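Local structure of rubber oxygenase (Streptomyces sp., 5O1L) at residues G95-F100 with T194-A199; V306-V311 with L318-I323; A120-T125 with F237-M242. The protein cleaves poly(cis-1,4-isoprene) rubber oxidatively, using a non-covalently bound b-type heme to add dioxygen across the double bonds of the chain. All blocks are in the same frame, centred on the assembly; numbering follows the deposited sequence.

Contacts 1 and 3 are buried helix-on-helix packings between segments far apart in the sequence, whereas contact 2 joins consecutive helices across a short turn and reaches the surface at R320. No helix is used twice, although helices 95-104 and 113-125, of contacts 1 and 3, follow each other in the chain. The second helix of contact 1 carries the heme on one flank and packs on helix 95-104 with the other, where an arginine paired with acids joins the apolar groups. Contact 3, about 17 Å from contact 1 between nearest atoms, is built from one phenylalanine and two methionines. Contact 2, across the chain's centre from contact 1, combines aliphatic packing with a bridging water.

Contact 1: residues G95-F100 with T194-A199; sequences GDLREF and TRMVHA. With HEM (protoporphyrin IX containing Fe), chain C.
The outer flank of the proximal heme helix, 187-204, is covered by helix 95-104, whose F100 and L97 reach R195 and M196. The short helical segments run 131° apart and their axes come no nearer than 12.8 Å, leaving side chains to bridge the gap. F100 points its CZ and CE1 corner at the arginine: CZ lies 3.8 Å from R195 NE, and CE1 sits over the centre of one guanidinium face. The planes stand 76° apart, so the ring presents its edge to that face, with NE near the ring plane; this is not a stacked cation-pi pair. R195 gets there with CG anti to the backbone N (chi1 -173°) and its chain extended to NE. Its charge is met by salt bridges from NE to D56 and from NH2 to E58, which would tend to fix the guanidinium's rotation.

On the heme-facing flank of the same helix, H198 places NE2 2.0 Å from the heme iron as axial ligand, in a helical protein whose catalytic domain belongs to the globin clan. The iron has a second ligand from outside the two segments, consistent with bound imidazole. T194 CG2 lies over one face of the H198 imidazole, toward its rim, while T194 OG1 hydrogen-bonds to T190 O; V197 CG1 meets the porphyrin meso carbon CHA at 3.7 Å. On the outer flank, M196 CG passes F100 CE2 at 3.9 Å and, in the conformer described, one of two modelled, M196 CE reaches L97 CD1 at 3.8 Å. V75 and L79 of helix 72-79 adjoin L97 and M196.

Contact 2: residues V306-V311 with L318-I323; sequences VLLGIV and LTRPLI
L308, I323 and V311 bury the most surface in this contact between two successive helices. L308 and I323 lie alongside each other, running in opposite senses, and L308 CD2 presses on I323 CG2 at 3.4 Å, tighter than usual for two carbons. The other branch of I323 turns to V311: with CG1 anti to its own carbonyl carbon (chi1 -67°), CD1 reaches V311 CG1 at 3.5 Å. That same valine methyl meets L318 CD1 at 3.7 Å, so it is shared by L318, in the loop before the second helix, and I323 within it. An alanine in place of I323 is likely to leave L308 CD2 without its mate and V311 CG1 with L318 alone, opening a gap between the helices.

At the exposed side of the contact, R320 bends at chi3 and lays NH1 3.8 Å from L308 CB, with G309 N farther off at the guanidinium edge. A water ties the two backbones together: it lies 2.8 Å from V311 O, to which it can donate, and accepts from L318 N (3.1 Å). T319 is the N-cap of the second helix, its OG1 taking a weak bond from L322 N.

Around the pair, F385 of helix 373-393 touches both V311 and L318, and I165 of helix 161-169 touches V306 and I310.

Contact 3: residues A120-T125 with F237-M242; sequences AQFSKT and FVMRKM
Two methionine methyls from one helix converge on the end of a single phenylalanine ring, making up the whole contact between segments 120-125 and 237-242. F122 holds CG anti to its backbone N (chi1 168°), which sends the ring outward from helix 113-125 toward helix 224-244. M242 comes from the opposite direction. Its CE touches F122 CZ at 3.6 Å, at the ring edge and near the ring plane, with F122 CE2 slightly farther from the same methyl. The bend of the methionine at chi3 (-57°) turns the methyl back to the ring; the sulfur stands behind it, with SD 5.4 Å from the ring centroid and 59° off the normal. This is an oblique Met-aromatic contact, in which the methyl rather than the sulfur does the touching. M239, three residues earlier and nearly one turn back, adds a looser approach, CE to F122 CE2 at 4.3 Å.

The area shared is small, 94 Å² in all, since the helices meet through these long side chains and not through their backbones. V249 touches both F122 and M239, D253 of helix 251-267 lies against F122, and Y257 of that helix meets M239, V238 and S123. On the far flank of helix 113-125, Q121 O accepts from both T125 N and T125 OG1, the hydroxyl at 2.9 Å and above the carbonyl plane.

No hydrogen bond or salt bridge crosses between the two segments, so the pairing probably depends on burial of apolar surface and dispersion, perhaps with a modest contribution from the polarisable M242 sulfur.

Contact 1: residues G95-F100 with T194-A199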
loop_
_atom_site.group_PDB
_atom_site.type_symbol
_atom_site.label_atom_id
_atom_site.label_comp_id
_atom_site.label_asym_id
_atom_site.label_seq_id
_atom_site.Cartn_x
_atom_site.Cartn_y
_atom_site.Cartn_z
ATOM N N GLY A 95 -12.318 -4.646 27.401
ATOM C CA GLY A 95 -11.016 -5.059 27.933
ATOM C C GLY A 95 -10.148 -5.862 26.999
ATOM O O GLY A 95 -8.950 -5.651 26.999
ATOM N N ASP A 96 -10.744 -6.795 26.278
ATOM C CA ASP A 96 -9.985 -7.636 25.339
ATOM C C ASP A 96 -9.402 -6.780 24.213
ATOM O O ASP A 96 -8.231 -6.977 23.838
ATOM C CB ASP A 96 -10.793 -8.824 24.776
ATOM C CG ASP A 96 -12.198 -8.458 24.199
ATOM O OD1 ASP A 96 -12.686 -7.257 24.160
ATOM O OD2 ASP A 96 -12.855 -9.451 23.724
ATOM N N LEU A 97 -10.171 -5.822 23.723
ATOM C CA LEU A 97 -9.660 -4.927 22.686
ATOM C C LEU A 97 -8.625 -4.008 23.262
ATOM O O LEU A 97 -7.569 -3.732 22.636
ATOM C CB LEU A 97 -10.824 -4.158 22.078
ATOM C CG LEU A 97 -10.434 -3.221 20.940
ATOM C CD1 LEU A 97 -9.890 -4.013 19.767
ATOM C CD2 LEU A 97 -11.611 -2.398 20.476
ATOM N N ARG A 98 -8.814 -3.450 24.440
ATOM C CA ARG A 98 -7.792 -2.617 25.050
ATOM C C ARG A 98 -6.445 -3.360 25.163
ATOM O O ARG A 98 -5.397 -2.821 24.750
ATOM C CB ARG A 98 -8.199 -2.118 26.435
ATOM C CG ARG A 98 -7.122 -1.217 27.040
ATOM C CD ARG A 98 -7.441 -0.601 28.401
ATOM N NE ARG A 98 -8.129 -1.496 29.306
ATOM C CZ ARG A 98 -7.649 -2.549 29.976
ATOM N NH1 ARG A 98 -6.387 -2.975 29.856
ATOM N NH2 ARG A 98 -8.483 -3.198 30.791
ATOM N N GLU A 99 -6.497 -4.580 25.636
ATOM C CA GLU A 99 -5.284 -5.368 25.805
ATOM C C GLU A 99 -4.616 -5.604 24.438
ATOM O O GLU A 99 -3.400 -5.438 24.330
ATOM C CB GLU A 99 -5.621 -6.704 26.470
ATOM C CG GLU A 99 -4.532 -7.717 26.651
ATOM C CD GLU A 99 -5.032 -8.883 27.503
ATOM O OE1 GLU A 99 -5.672 -9.816 26.963
ATOM O OE2 GLU A 99 -4.847 -8.804 28.734
ATOM N N PHE A 100 -5.426 -5.956 23.446
ATOM C CA PHE A 100 -4.902 -6.134 22.067
ATOM C C PHE A 100 -4.221 -4.873 21.628
ATOM O O PHE A 100 -3.082 -4.933 21.070
ATOM C CB PHE A 100 -5.983 -6.557 21.091
ATOM C CG PHE A 100 -5.545 -6.444 19.655
ATOM C CD1 PHE A 100 -4.688 -7.425 19.154
ATOM C CD2 PHE A 100 -5.852 -5.312 18.875
ATOM C CE1 PHE A 100 -4.205 -7.285 17.885
ATOM C CE2 PHE A 100 -5.297 -5.194 17.605
ATOM C CZ PHE A 100 -4.508 -6.205 17.135
ATOM N N THR A 194 -5.715 -0.249 11.053
ATOM C CA THR A 194 -5.770 -1.083 9.870
ATOM C C THR A 194 -5.779 -2.532 10.219
ATOM O O THR A 194 -6.519 -3.333 9.634
ATOM C CB THR A 194 -4.620 -0.715 8.914
ATOM O OG1 THR A 194 -4.686 0.686 8.548
ATOM C CG2 THR A 194 -4.619 -1.668 7.691
ATOM N N ARG A 195 -4.894 -2.926 11.155
ATOM C CA ARG A 195 -4.880 -4.306 11.604
ATOM C C ARG A 195 -6.249 -4.756 12.102
ATOM O O ARG A 195 -6.722 -5.863 11.828
ATOM C CB ARG A 195 -3.786 -4.433 12.640
ATOM C CG ARG A 195 -3.482 -5.769 13.133
ATOM C CD ARG A 195 -2.203 -5.784 13.899
ATOM N NE ARG A 195 -2.112 -7.094 14.387
ATOM C CZ ARG A 195 -1.335 -7.516 15.349
ATOM N NH1 ARG A 195 -0.587 -6.674 15.968
ATOM N NH2 ARG A 195 -1.379 -8.785 15.724
ATOM N N MET A 196 -6.924 -3.862 12.812
ATOM C CA MET A 196 -8.259 -4.154 13.339
ATOM C C MET A 196 -9.314 -4.200 12.202
ATOM O O MET A 196 -10.160 -5.130 12.199
ATOM C CB MET A 196 -8.692 -3.105 14.369
ATOM C CG MET A 196 -7.860 -3.064 15.625
ATOM S SD MET A 196 -8.187 -1.582 16.654
ATOM C CE MET A 196 -9.947 -1.669 16.762
ATOM N N VAL A 197 -9.245 -3.281 11.244
ATOM C CA VAL A 197 -10.114 -3.318 10.070
ATOM C C VAL A 197 -9.941 -4.663 9.360
ATOM O O VAL A 197 -10.910 -5.366 9.027
ATOM C CB VAL A 197 -9.912 -2.163 9.100
ATOM C CG1 VAL A 197 -10.704 -2.388 7.824
ATOM C CG2 VAL A 197 -10.295 -0.880 9.770
ATOM N N HIS A 198 -8.683 -5.065 9.056
ATOM C CA HIS A 198 -8.481 -6.288 8.352
ATOM C C HIS A 198 -9.068 -7.461 9.162
ATOM O O HIS A 198 -9.625 -8.354 8.548
ATOM C CB HIS A 198 -6.968 -6.473 8.087
ATOM C CG HIS A 198 -6.415 -5.608 6.997
ATOM N ND1 HIS A 198 -5.055 -5.407 6.873
ATOM C CD2 HIS A 198 -7.009 -4.970 5.944
ATOM C CE1 HIS A 198 -4.868 -4.652 5.794
ATOM N NE2 HIS A 198 -6.011 -4.347 5.216
ATOM N N ALA A 199 -8.871 -7.491 10.463
ATOM C CA ALA A 199 -9.395 -8.542 11.288
ATOM C C ALA A 199 -10.941 -8.592 11.230
ATOM O O ALA A 199 -11.534 -9.683 11.158
ATOM C CB ALA A 199 -8.869 -8.383 12.688
HETATM C CHA HEM C . -8.824 -1.721 4.729
HETATM C CHB HEM C . -4.187 -0.835 4.221
HETATM C CHC HEM C . -3.535 -5.248 2.483
HETATM C CHD HEM C . -8.270 -5.684 2.060
HETATM C C1A HEM C . -7.591 -1.174 4.769
HETATM C C2A HEM C . -7.366 0.141 5.324
HETATM C C3A HEM C . -6.065 0.407 5.141
HETATM C C4A HEM C . -5.466 -0.702 4.551
HETATM C CMA HEM C . -5.404 1.704 5.540
HETATM C CAA HEM C . -8.395 1.095 5.975
HETATM C CBA HEM C . -9.131 1.893 4.882
HETATM C CGA HEM C . -9.775 3.086 5.488
HETATM O O1A HEM C . -10.835 2.826 6.069
HETATM O O2A HEM C . -9.204 4.242 5.398
HETATM C C1B HEM C . -3.590 -1.992 3.731
HETATM C C2B HEM C . -2.190 -2.089 3.503
HETATM C C3B HEM C . -1.952 -3.307 3.042
HETATM C C4B HEM C . -3.232 -3.991 2.939
HETATM C CMB HEM C . -1.142 -1.025 3.755
HETATM C CAB HEM C . -0.771 -4.062 2.704
HETATM C CBB HEM C . 0.586 -3.617 2.782
HETATM C C1C HEM C . -4.786 -5.778 2.208
HETATM C C2C HEM C . -4.962 -6.995 1.436
HETATM C C3C HEM C . -6.312 -7.099 1.357
HETATM C C4C HEM C . -6.879 -5.924 1.994
HETATM C CMC HEM C . -3.887 -7.940 0.984
HETATM C CAC HEM C . -7.085 -8.146 0.672
HETATM C CBC HEM C . -6.672 -9.355 0.120
HETATM C C1D HEM C . -8.821 -4.631 2.744
HETATM C C2D HEM C . -10.272 -4.457 2.948
HETATM C C3D HEM C . -10.447 -3.364 3.684
HETATM C C4D HEM C . -9.103 -2.865 3.984
HETATM C CMD HEM C . -11.276 -5.349 2.320
HETATM C CAD HEM C . -11.791 -2.740 4.131
HETATM C CBD HEM C . -12.262 -1.829 3.004
HETATM C CGD HEM C . -13.632 -1.256 3.384
HETATM O O1D HEM C . -13.708 -0.013 3.508
HETATM O O2D HEM C . -14.658 -1.965 3.574
HETATM N NA HEM C . -6.415 -1.692 4.329
HETATM N NB HEM C . -4.148 -3.148 3.347
HETATM N NC HEM C . -5.937 -5.110 2.522
HETATM N ND HEM C . -8.154 -3.689 3.456
HETATM FE FE HEM C . -6.175 -3.433 3.435
#

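Contact 2: residues V306-V311 with L318-I323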
loop_
_atom_site.group_PDB
_atom_site.type_symbol
_atom_site.label_atom_id
_atom_site.label_comp_id
_atom_site.label_asym_id
_atom_site.label_seq_id
_atom_site.Cartn_x
_atom_site.Cartn_y
_atom_site.Cartn_z
ATOM N N VAL A 306 -13.615 3.059 -11.902
ATOM C CA VAL A 306 -13.881 3.998 -10.815
ATOM C C VAL A 306 -12.630 4.830 -10.505
ATOM O O VAL A 306 -12.717 6.034 -10.393
ATOM C CB VAL A 306 -14.390 3.318 -9.531
ATOM C CG1 VAL A 306 -14.540 4.349 -8.442
ATOM C CG2 VAL A 306 -15.764 2.685 -9.770
ATOM N N LEU A 307 -11.468 4.185 -10.354
ATOM C CA LEU A 307 -10.274 4.949 -10.036
ATOM C C LEU A 307 -9.915 5.932 -11.165
ATOM O O LEU A 307 -9.542 7.069 -10.889
ATOM C CB LEU A 307 -9.103 4.009 -9.802
ATOM C CG LEU A 307 -7.763 4.626 -9.387
ATOM C CD1 LEU A 307 -7.946 5.502 -8.160
ATOM C CD2 LEU A 307 -6.767 3.502 -9.096
ATOM N N LEU A 308 -9.990 5.501 -12.418
ATOM C CA LEU A 308 -9.634 6.409 -13.518
ATOM C C LEU A 308 -10.530 7.643 -13.532
ATOM O O LEU A 308 -10.061 8.750 -13.768
ATOM C CB LEU A 308 -9.666 5.692 -14.846
ATOM C CG LEU A 308 -8.573 4.716 -15.115
ATOM C CD1 LEU A 308 -8.883 3.918 -16.361
ATOM C CD2 LEU A 308 -7.204 5.397 -15.203
ATOM N N GLY A 309 -11.804 7.419 -13.180
ATOM C CA GLY A 309 -12.752 8.498 -13.042
ATOM C C GLY A 309 -12.453 9.443 -11.912
ATOM O O GLY A 309 -12.523 10.655 -12.111
ATOM N N ILE A 310 -12.076 8.903 -10.761
ATOM C CA ILE A 310 -11.715 9.702 -9.603
ATOM C C ILE A 310 -10.535 10.618 -9.947
ATOM O O ILE A 310 -10.547 11.784 -9.650
ATOM C CB ILE A 310 -11.297 8.795 -8.424
ATOM C CG1 ILE A 310 -12.511 8.120 -7.812
ATOM C CG2 ILE A 310 -10.499 9.541 -7.352
ATOM C CD1 ILE A 310 -12.166 6.893 -6.990
ATOM N N VAL A 311 -9.506 10.069 -10.591
ATOM C CA VAL A 311 -8.305 10.848 -10.873
ATOM C C VAL A 311 -8.575 11.964 -11.895
ATOM O O VAL A 311 -8.084 13.087 -11.761
ATOM C CB VAL A 311 -7.193 9.918 -11.341
ATOM C CG1 VAL A 311 -5.975 10.736 -11.746
ATOM C CG2 VAL A 311 -6.837 8.945 -10.212
ATOM N N LEU A 318 -4.907 16.175 -14.738
ATOM C CA LEU A 318 -4.632 14.820 -15.251
ATOM C C LEU A 318 -5.758 14.367 -16.112
ATOM O O LEU A 318 -6.746 13.798 -15.599
ATOM C CB LEU A 318 -4.410 13.761 -14.183
ATOM C CG LEU A 318 -3.039 13.800 -13.541
ATOM C CD1 LEU A 318 -2.974 12.879 -12.346
ATOM C CD2 LEU A 318 -1.851 13.453 -14.495
ATOM N N THR A 319 -5.616 14.552 -17.413
ATOM C CA THR A 319 -6.658 14.140 -18.323
ATOM C C THR A 319 -6.627 12.644 -18.543
ATOM O O THR A 319 -5.629 11.966 -18.231
ATOM C CB THR A 319 -6.512 14.871 -19.639
ATOM O OG1 THR A 319 -5.298 14.444 -20.247
ATOM C CG2 THR A 319 -6.472 16.402 -19.443
ATOM N N ARG A 320 -7.693 12.054 -19.053
ATOM C CA ARG A 320 -7.695 10.622 -19.290
ATOM C C ARG A 320 -6.480 10.124 -20.141
ATOM O O ARG A 320 -5.895 9.110 -19.817
ATOM C CB ARG A 320 -9.044 10.163 -19.921
ATOM C CG ARG A 320 -10.043 9.771 -18.849
ATOM C CD ARG A 320 -11.393 9.313 -19.441
ATOM N NE ARG A 320 -11.486 7.844 -19.642
ATOM C CZ ARG A 320 -11.723 6.938 -18.676
ATOM N NH1 ARG A 320 -11.959 7.308 -17.409
ATOM N NH2 ARG A 320 -11.760 5.647 -18.989
ATOM N N PRO A 321 -6.106 10.873 -21.199
ATOM C CA PRO A 321 -4.992 10.358 -21.982
ATOM C C PRO A 321 -3.673 10.510 -21.265
ATOM O O PRO A 321 -2.809 9.672 -21.451
ATOM C CB PRO A 321 -5.014 11.213 -23.250
ATOM C CG PRO A 321 -6.414 11.582 -23.336
ATOM C CD PRO A 321 -6.834 11.915 -21.945
ATOM N N LEU A 322 -3.497 11.527 -20.469
ATOM C CA LEU A 322 -2.239 11.648 -19.664
ATOM C C LEU A 322 -2.179 10.549 -18.630
ATOM O O LEU A 322 -1.098 9.923 -18.382
ATOM C CB LEU A 322 -2.131 13.011 -18.943
ATOM C CG LEU A 322 -1.819 14.174 -19.870
ATOM C CD1 LEU A 322 -1.722 15.428 -18.974
ATOM C CD2 LEU A 322 -0.537 13.932 -20.615
ATOM N N ILE A 323 -3.286 10.249 -17.976
ATOM C CA ILE A 323 -3.281 9.200 -16.967
ATOM C C ILE A 323 -2.966 7.882 -17.601
ATOM O O ILE A 323 -2.128 7.120 -17.112
ATOM C CB ILE A 323 -4.685 9.033 -16.291
ATOM C CG1 ILE A 323 -5.012 10.249 -15.479
ATOM C CG2 ILE A 323 -4.748 7.747 -15.434
ATOM C CD1 ILE A 323 -6.507 10.411 -15.208
HETATM O O HOH W 1 -7.150 15.576 -12.709
#

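Contact 3: residues A120-T125 with F237-M242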
loop_
_atom_site.group_PDB
_atom_site.type_symbol
_atom_site.label_atom_id
_atom_site.label_comp_id
_atom_site.label_asym_id
_atom_site.label_seq_id
_atom_site.Cartn_x
_atom_site.Cartn_y
_atom_site.Cartn_z
ATOM N N ALA A 120 11.688 8.652 5.961
ATOM C CA ALA A 120 10.621 9.667 5.844
ATOM C C ALA A 120 11.146 10.893 5.093
ATOM O O ALA A 120 10.457 11.414 4.211
ATOM C CB ALA A 120 10.169 10.074 7.238
ATOM N N GLN A 121 12.366 11.307 5.418
ATOM C CA GLN A 121 12.967 12.435 4.685
ATOM C C GLN A 121 13.163 12.135 3.210
ATOM O O GLN A 121 12.877 12.966 2.340
ATOM C CB GLN A 121 14.256 12.887 5.308
ATOM C CG GLN A 121 14.080 13.564 6.636
ATOM C CD GLN A 121 13.387 14.953 6.577
ATOM O OE1 GLN A 121 13.308 15.642 5.540
ATOM N NE2 GLN A 121 12.868 15.347 7.700
ATOM N N PHE A 122 13.588 10.920 2.894
ATOM C CA PHE A 122 13.763 10.533 1.509
ATOM C C PHE A 122 12.456 10.585 0.753
ATOM O O PHE A 122 12.374 11.075 -0.380
ATOM C CB PHE A 122 14.324 9.065 1.491
ATOM C CG PHE A 122 14.321 8.391 0.172
ATOM C CD1 PHE A 122 15.177 8.785 -0.861
ATOM C CD2 PHE A 122 13.363 7.421 -0.092
ATOM C CE1 PHE A 122 15.146 8.109 -2.044
ATOM C CE2 PHE A 122 13.314 6.793 -1.336
ATOM C CZ PHE A 122 14.242 7.138 -2.312
ATOM N N SER A 123 11.398 10.057 1.349
ATOM C CA SER A 123 10.071 10.026 0.751
ATOM C C SER A 123 9.582 11.427 0.433
ATOM O O SER A 123 8.966 11.654 -0.599
ATOM C CB SER A 123 9.124 9.255 1.664
ATOM O OG SER A 123 9.405 7.851 1.640
ATOM N N LYS A 124 9.840 12.353 1.315
ATOM C CA LYS A 124 9.504 13.761 1.073
ATOM C C LYS A 124 10.334 14.349 -0.027
ATOM O O LYS A 124 9.798 14.939 -0.958
ATOM C CB LYS A 124 9.687 14.525 2.376
ATOM C CG LYS A 124 9.446 16.041 2.269
ATOM C CD LYS A 124 7.960 16.421 2.329
ATOM C CE LYS A 124 7.911 17.914 2.707
ATOM N NZ LYS A 124 6.660 18.608 2.339
ATOM N N THR A 125 11.654 14.149 -0.014
ATOM C CA THR A 125 12.532 14.686 -1.062
ATOM C C THR A 125 12.131 14.229 -2.419
ATOM O O THR A 125 12.170 14.952 -3.388
ATOM C CB THR A 125 13.965 14.264 -0.765
ATOM O OG1 THR A 125 14.321 14.789 0.542
ATOM C CG2 THR A 125 14.947 14.764 -1.761
ATOM N N PHE A 237 7.922 -2.339 -5.762
ATOM C CA PHE A 237 7.618 -1.684 -7.035
ATOM C C PHE A 237 8.102 -0.255 -7.087
ATOM O O PHE A 237 8.772 0.159 -8.052
ATOM C CB PHE A 237 6.067 -1.691 -7.229
ATOM C CG PHE A 237 5.588 -0.819 -8.371
ATOM C CD1 PHE A 237 5.772 -1.198 -9.618
ATOM C CD2 PHE A 237 4.943 0.358 -8.079
ATOM C CE1 PHE A 237 5.256 -0.371 -10.706
ATOM C CE2 PHE A 237 4.472 1.189 -9.088
ATOM C CZ PHE A 237 4.633 0.787 -10.376
ATOM N N VAL A 238 7.833 0.536 -6.072
ATOM C CA VAL A 238 8.236 1.938 -6.099
ATOM C C VAL A 238 9.703 2.066 -6.169
ATOM O O VAL A 238 10.213 2.918 -6.938
ATOM C CB VAL A 238 7.636 2.695 -4.895
ATOM C CG1 VAL A 238 8.213 4.086 -4.729
ATOM C CG2 VAL A 238 6.196 2.773 -5.063
ATOM N N MET A 239 10.461 1.302 -5.378
ATOM C CA MET A 239 11.939 1.390 -5.441
ATOM C C MET A 239 12.410 1.018 -6.819
ATOM O O MET A 239 13.330 1.698 -7.364
ATOM C CB MET A 239 12.587 0.545 -4.344
ATOM C CG MET A 239 14.076 0.649 -4.323
ATOM S SD MET A 239 14.689 2.355 -4.112
ATOM C CE MET A 239 14.055 2.766 -2.479
ATOM N N ARG A 240 11.884 -0.053 -7.396
ATOM C CA ARG A 240 12.308 -0.448 -8.738
ATOM C C ARG A 240 12.082 0.657 -9.730
ATOM O O ARG A 240 12.986 0.981 -10.563
ATOM C CB ARG A 240 11.652 -1.719 -9.210
ATOM C CG ARG A 240 12.000 -2.132 -10.634
ATOM C CD ARG A 240 11.328 -3.459 -11.019
ATOM N NE ARG A 240 9.845 -3.464 -11.053
ATOM C CZ ARG A 240 9.052 -3.041 -12.029
ATOM N NH1 ARG A 240 9.502 -2.489 -13.156
ATOM N NH2 ARG A 240 7.746 -3.147 -11.866
ATOM N N LYS A 241 10.934 1.244 -9.716
ATOM C CA LYS A 241 10.631 2.292 -10.706
ATOM C C LYS A 241 11.457 3.535 -10.465
ATOM O O LYS A 241 11.967 4.139 -11.472
ATOM C CB LYS A 241 9.171 2.647 -10.659
ATOM C CG LYS A 241 8.237 1.588 -11.121
ATOM C CD LYS A 241 8.548 0.974 -12.480
ATOM C CE LYS A 241 8.603 2.026 -13.590
ATOM N NZ LYS A 241 8.767 1.332 -14.901
ATOM N N MET A 242 11.701 3.956 -9.237
ATOM C CA MET A 242 12.500 5.155 -9.002
ATOM C C MET A 242 13.884 4.935 -9.586
ATOM O O MET A 242 14.467 5.845 -10.241
ATOM C CB MET A 242 12.587 5.527 -7.533
ATOM C CG MET A 242 11.270 6.124 -7.127
ATOM S SD MET A 242 11.400 6.947 -5.530
ATOM C CE MET A 242 11.939 5.674 -4.652
#